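Local coordinates for protein cycloalternan-forming enzyme (Listeria monocytogenes serovar 1/2a, PDB 5F7U) that belongs to glycoside hydrolase family 31 and joins a TIM barrel to several beta-rich domains, with glycans bound at several sites, at residues A[118-130]-A[195-207]. The protein carries 1 engineered substitution. Numbering follows the deposited sequence.
Sequences WEYVQDVTSVVDN and SIEIQKSPYRMEV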
loop_
_atom_site.group_PDB
_atom_site.type_symbol
_atom_site.label_atom_id
_atom_site.label_comp_id
_atom_site.label_asym_id
_atom_site.label_seq_id
_atom_site.Cartn_x
_atom_site.Cartn_y
_atom_site.Cartn_z
ATOM N N TRP A 118 -14.355 2.599 -34.294
ATOM C CA TRP A 118 -12.931 2.837 -34.057
ATOM C C TRP A 118 -12.208 3.398 -35.272
ATOM O O TRP A 118 -12.437 2.961 -36.408
ATOM C CB TRP A 118 -12.257 1.543 -33.560
ATOM C CG TRP A 118 -12.674 1.208 -32.159
ATOM C CD1 TRP A 118 -13.639 0.314 -31.772
ATOM C CD2 TRP A 118 -12.171 1.799 -30.966
ATOM N NE1 TRP A 118 -13.755 0.309 -30.394
ATOM C CE2 TRP A 118 -12.881 1.224 -29.877
ATOM C CE3 TRP A 118 -11.206 2.790 -30.708
ATOM C CZ2 TRP A 118 -12.626 1.574 -28.546
ATOM C CZ3 TRP A 118 -10.957 3.157 -29.371
ATOM C CH2 TRP A 118 -11.668 2.536 -28.307
ATOM N N GLU A 119 -11.339 4.374 -35.008
ATOM C CA GLU A 119 -10.375 4.887 -35.983
ATOM C C GLU A 119 -9.014 4.763 -35.316
ATOM O O GLU A 119 -8.896 4.976 -34.097
ATOM C CB GLU A 119 -10.653 6.347 -36.306
ATOM C CG GLU A 119 -12.011 6.585 -36.963
ATOM C CD GLU A 119 -12.303 8.046 -37.253
ATOM O OE1 GLU A 119 -11.561 8.954 -36.798
ATOM O OE2 GLU A 119 -13.312 8.288 -37.941
ATOM N N TYR A 120 -8.000 4.387 -36.089
ATOM C CA TYR A 120 -6.666 4.164 -35.532
ATOM C C TYR A 120 -5.646 4.982 -36.280
ATOM O O TYR A 120 -5.882 5.383 -37.400
ATOM C CB TYR A 120 -6.265 2.687 -35.603
ATOM C CG TYR A 120 -7.184 1.749 -34.858
ATOM C CD1 TYR A 120 -6.956 1.462 -33.504
ATOM C CD2 TYR A 120 -8.270 1.124 -35.508
ATOM C CE1 TYR A 120 -7.786 0.592 -32.804
ATOM C CE2 TYR A 120 -9.114 0.259 -34.813
ATOM C CZ TYR A 120 -8.855 0.000 -33.467
ATOM O OH TYR A 120 -9.678 -0.859 -32.770
ATOM N N VAL A 121 -4.518 5.243 -35.630
ATOM C CA VAL A 121 -3.370 5.850 -36.300
ATOM C C VAL A 121 -2.897 4.861 -37.366
ATOM O O VAL A 121 -2.745 3.664 -37.083
ATOM C CB VAL A 121 -2.229 6.169 -35.297
ATOM C CG1 VAL A 121 -0.969 6.594 -36.028
ATOM C CG2 VAL A 121 -2.659 7.263 -34.326
ATOM N N GLN A 122 -2.684 5.367 -38.581
ATOM C CA GLN A 122 -2.073 4.582 -39.651
ATOM C C GLN A 122 -0.564 4.848 -39.689
ATOM O O GLN A 122 0.197 4.104 -39.066
ATOM C CB GLN A 122 -2.764 4.838 -41.003
ATOM C CG GLN A 122 -2.119 4.153 -42.221
ATOM C CD GLN A 122 -1.949 2.652 -42.058
ATOM O OE1 GLN A 122 -2.868 1.954 -41.614
ATOM N NE2 GLN A 122 -0.769 2.135 -42.439
ATOM N N ASP A 123 -0.150 5.914 -40.387
ATOM C CA ASP A 123 1.262 6.259 -40.565
ATOM C C ASP A 123 1.641 7.600 -39.953
ATOM O O ASP A 123 0.800 8.487 -39.815
ATOM C CB ASP A 123 1.600 6.336 -42.067
ATOM C CG ASP A 123 1.410 5.013 -42.787
ATOM O OD1 ASP A 123 1.408 3.953 -42.150
ATOM O OD2 ASP A 123 1.261 5.033 -44.024
ATOM N N VAL A 124 2.926 7.745 -39.628
ATOM C CA VAL A 124 3.530 9.068 -39.377
ATOM C C VAL A 124 3.872 9.669 -40.738
ATOM O O VAL A 124 4.651 9.078 -41.492
ATOM C CB VAL A 124 4.808 8.962 -38.511
ATOM C CG1 VAL A 124 5.454 10.334 -38.303
ATOM C CG2 VAL A 124 4.487 8.309 -37.167
ATOM N N THR A 125 3.285 10.822 -41.059
ATOM C CA THR A 125 3.556 11.485 -42.327
ATOM C C THR A 125 4.640 12.550 -42.212
ATOM O O THR A 125 5.334 12.831 -43.188
ATOM C CB THR A 125 2.284 12.093 -42.960
ATOM O OG1 THR A 125 1.717 13.052 -42.070
ATOM C CG2 THR A 125 1.265 11.022 -43.222
ATOM N N SER A 126 4.779 13.139 -41.027
ATOM C CA SER A 126 5.863 14.083 -40.768
ATOM C C SER A 126 6.113 14.242 -39.278
ATOM O O SER A 126 5.232 13.983 -38.440
ATOM C CB SER A 126 5.609 15.448 -41.432
ATOM O OG SER A 126 4.568 16.173 -40.791
ATOM N N VAL A 127 7.337 14.668 -38.974
ATOM C CA VAL A 127 7.810 14.881 -37.613
ATOM C C VAL A 127 8.180 16.366 -37.511
ATOM O O VAL A 127 8.916 16.882 -38.351
ATOM C CB VAL A 127 9.066 14.005 -37.322
ATOM C CG1 VAL A 127 9.620 14.256 -35.923
ATOM C CG2 VAL A 127 8.757 12.530 -37.509
ATOM N N VAL A 128 7.654 17.046 -36.497
ATOM C CA VAL A 128 7.985 18.451 -36.244
ATOM C C VAL A 128 8.603 18.532 -34.840
ATOM O O VAL A 128 7.953 18.214 -33.846
ATOM C CB VAL A 128 6.737 19.359 -36.339
ATOM C CG1 VAL A 128 7.117 20.804 -36.062
ATOM C CG2 VAL A 128 6.070 19.243 -37.711
ATOM N N ASP A 129 9.872 18.927 -34.773
ATOM C CA ASP A 129 10.555 19.022 -33.493
ATOM C C ASP A 129 10.537 20.477 -33.066
ATOM O O ASP A 129 11.166 21.339 -33.706
ATOM C CB ASP A 129 11.987 18.482 -33.601
ATOM C CG ASP A 129 12.753 18.574 -32.287
ATOM O OD1 ASP A 129 12.221 19.125 -31.289
ATOM O OD2 ASP A 129 13.900 18.097 -32.265
ATOM N N ASN A 130 9.793 20.742 -31.999
ATOM C CA ASN A 130 9.627 22.110 -31.508
ATOM C C ASN A 130 10.572 22.467 -30.351
ATOM O O ASN A 130 10.430 23.532 -29.745
ATOM C CB ASN A 130 8.166 22.360 -31.124
ATOM C CG ASN A 130 7.234 22.332 -32.326
ATOM O OD1 ASN A 130 6.273 21.531 -32.368
ATOM N ND2 ASN A 130 7.512 23.157 -33.305
ATOM N N SER A 195 15.681 5.596 -25.287
ATOM C CA SER A 195 15.742 5.571 -26.728
ATOM C C SER A 195 14.353 5.187 -27.230
ATOM O O SER A 195 13.895 4.060 -27.008
ATOM C CB SER A 195 16.818 4.596 -27.212
ATOM O OG SER A 195 16.837 4.569 -28.638
ATOM N N ILE A 196 13.682 6.147 -27.866
ATOM C CA ILE A 196 12.314 5.940 -28.347
ATOM C C ILE A 196 12.372 5.709 -29.851
ATOM O O ILE A 196 12.703 6.631 -30.597
ATOM C CB ILE A 196 11.391 7.136 -28.010
ATOM C CG1 ILE A 196 11.518 7.555 -26.528
ATOM C CG2 ILE A 196 9.934 6.814 -28.384
ATOM C CD1 ILE A 196 11.303 6.438 -25.510
ATOM N N GLU A 197 12.093 4.473 -30.276
ATOM C CA GLU A 197 12.193 4.093 -31.683
ATOM C C GLU A 197 10.806 4.007 -32.273
ATOM O O GLU A 197 10.000 3.161 -31.855
ATOM C CB GLU A 197 12.885 2.740 -31.837
ATOM C CG GLU A 197 14.341 2.721 -31.440
ATOM C CD GLU A 197 14.977 1.361 -31.657
ATOM O OE1 GLU A 197 14.767 0.741 -32.730
ATOM O OE2 GLU A 197 15.705 0.923 -30.751
ATOM N N ILE A 198 10.524 4.872 -33.245
ATOM C CA ILE A 198 9.177 4.959 -33.828
ATOM C C ILE A 198 9.250 4.635 -35.323
ATOM O O ILE A 198 9.795 5.415 -36.093
ATOM C CB ILE A 198 8.544 6.352 -33.600
ATOM C CG1 ILE A 198 8.434 6.659 -32.097
ATOM C CG2 ILE A 198 7.164 6.463 -34.256
ATOM C CD1 ILE A 198 8.452 8.138 -31.816
ATOM N N GLN A 199 8.718 3.480 -35.709
ATOM C CA GLN A 199 8.536 3.181 -37.142
ATOM C C GLN A 199 7.413 4.067 -37.670
ATOM O O GLN A 199 6.465 4.361 -36.936
ATOM C CB GLN A 199 8.244 1.694 -37.386
ATOM C CG GLN A 199 9.417 0.742 -37.107
ATOM C CD GLN A 199 10.683 0.965 -37.963
ATOM O OE1 GLN A 199 10.628 1.416 -39.120
ATOM N NE2 GLN A 199 11.839 0.632 -37.386
ATOM N N LYS A 200 7.542 4.532 -38.914
ATOM C CA LYS A 200 6.573 5.472 -39.463
ATOM C C LYS A 200 5.435 4.840 -40.254
ATOM O O LYS A 200 4.356 5.402 -40.312
ATOM C CB LYS A 200 7.263 6.516 -40.334
ATOM C CG LYS A 200 8.147 7.470 -39.551
ATOM C CD LYS A 200 8.646 8.547 -40.490
ATOM C CE LYS A 200 9.480 9.570 -39.756
ATOM N NZ LYS A 200 9.941 10.604 -40.731
ATOM N N SER A 201 5.674 3.690 -40.876
ATOM C CA SER A 201 4.686 3.103 -41.769
ATOM C C SER A 201 4.674 1.573 -41.663
ATOM O O SER A 201 5.496 0.917 -42.298
ATOM C CB SER A 201 4.938 3.567 -43.211
ATOM O OG SER A 201 3.949 3.041 -44.088
ATOM N N PRO A 202 3.759 0.994 -40.877
ATOM C CA PRO A 202 2.800 1.729 -40.040
ATOM C C PRO A 202 3.445 2.271 -38.761
ATOM O O PRO A 202 4.524 1.788 -38.347
ATOM C CB PRO A 202 1.750 0.664 -39.703
ATOM C CG PRO A 202 2.496 -0.617 -39.763
ATOM C CD PRO A 202 3.483 -0.456 -40.882
ATOM N N TYR A 203 2.816 3.291 -38.173
ATOM C CA TYR A 203 3.265 3.860 -36.909
ATOM C C TYR A 203 3.373 2.753 -35.856
ATOM O O TYR A 203 2.442 1.987 -35.684
ATOM C CB TYR A 203 2.319 4.968 -36.419
ATOM C CG TYR A 203 2.448 5.200 -34.933
ATOM C CD1 TYR A 203 3.550 5.897 -34.412
ATOM C CD2 TYR A 203 1.506 4.660 -34.038
ATOM C CE1 TYR A 203 3.691 6.070 -33.033
ATOM C CE2 TYR A 203 1.643 4.835 -32.651
ATOM C CZ TYR A 203 2.743 5.532 -32.164
ATOM O OH TYR A 203 2.908 5.695 -30.808
ATOM N N ARG A 204 4.520 2.671 -35.185
ATOM C CA ARG A 204 4.695 1.758 -34.050
ATOM C C ARG A 204 5.845 2.241 -33.195
ATOM O O ARG A 204 6.967 2.446 -33.701
ATOM C CB ARG A 204 4.961 0.318 -34.533
ATOM C CG ARG A 204 5.006 -0.681 -33.395
ATOM C CD ARG A 204 5.200 -2.106 -33.900
ATOM N NE ARG A 204 5.439 -2.936 -32.719
ATOM C CZ ARG A 204 6.641 -3.304 -32.286
ATOM N NH1 ARG A 204 7.739 -2.991 -32.983
ATOM N NH2 ARG A 204 6.731 -4.031 -31.176
ATOM N N MET A 205 5.567 2.410 -31.900
ATOM C CA MET A 205 6.560 2.887 -30.939
ATOM C C MET A 205 7.151 1.744 -30.113
ATOM O O MET A 205 6.412 0.891 -29.621
ATOM C CB MET A 205 5.911 3.887 -29.977
ATOM C CG MET A 205 6.870 4.459 -28.944
ATOM S SD MET A 205 6.070 5.530 -27.749
ATOM C CE MET A 205 5.631 6.938 -28.764
ATOM N N GLU A 206 8.473 1.758 -29.971
ATOM C CA GLU A 206 9.177 0.960 -28.966
ATOM C C GLU A 206 9.888 1.888 -28.007
ATOM O O GLU A 206 10.590 2.810 -28.438
ATOM C CB GLU A 206 10.235 0.058 -29.608
ATOM C CG GLU A 206 9.692 -0.987 -30.566
ATOM C CD GLU A 206 10.769 -1.843 -31.232
ATOM O OE1 GLU A 206 11.986 -1.621 -31.037
ATOM O OE2 GLU A 206 10.382 -2.733 -32.008
ATOM N N VAL A 207 9.776 1.589 -26.717
ATOM C CA VAL A 207 10.466 2.371 -25.694
ATOM C C VAL A 207 11.631 1.517 -25.189
ATOM O O VAL A 207 11.433 0.424 -24.687
ATOM C CB VAL A 207 9.503 2.761 -24.546
ATOM C CG1 VAL A 207 10.242 3.519 -23.459
ATOM C CG2 VAL A 207 8.377 3.640 -25.101
HETATM O O HOH W 1 -0.118 2.120 -36.715
HETATM O O HOH W 2 7.753 11.392 -42.228
HETATM O O HOH W 3 9.491 14.069 -40.920
#
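Lys-200 NZ lies beside Val-127 and donates one N-H to water 2, 2.8 Å from NZ, which in turn makes a weak bond to Thr-125 O; Asp-182, in a salt bridge, and the carbonyl of Thr-183 also hold this ammonium. Lys-200 and Tyr-203 flank the turn of a beta hairpin, strands 194-200 and 203-209, in the galactose mutarotase-like domain, and residues 118-129 of strand 106-129 cross residues 195-200 at 98°. Two backbone bonds fasten this crossing, Val-124 N to Lys-200 O at 2.8 Å and Tyr-203 N to Gln-122 O at 2.9 Å. The cis peptide before Pro-202 lies in the turn between these anchors. With CG anti to its carbonyl carbon and the chain extended beyond (chi1 -68°), Lys-200 suits its place: its CB and CG pass obliquely by Val-124, CG 3.8 Å from Val-124 CB, while its end meets Val-127 at about a right angle, CE against CG2, and the ammonium reaches Asp-182. Branched Val-124 sends one methyl toward Tyr-203, CG2 3.8 Å from CD1, and Val-121 CG1 packs against Tyr-203 CB and CD2; the phenol hydroxyl bonds to Glu-218 of strand 214-229. Ser-201 OG makes a weak hydrogen bond to the Asp-123 carboxylate, 3.3 Å from both OD1 and OD2. Bent at chi2 (54°), Gln-122 brings NE2 above the plane of that carboxylate, 2.9 Å from Asp-123 OD1.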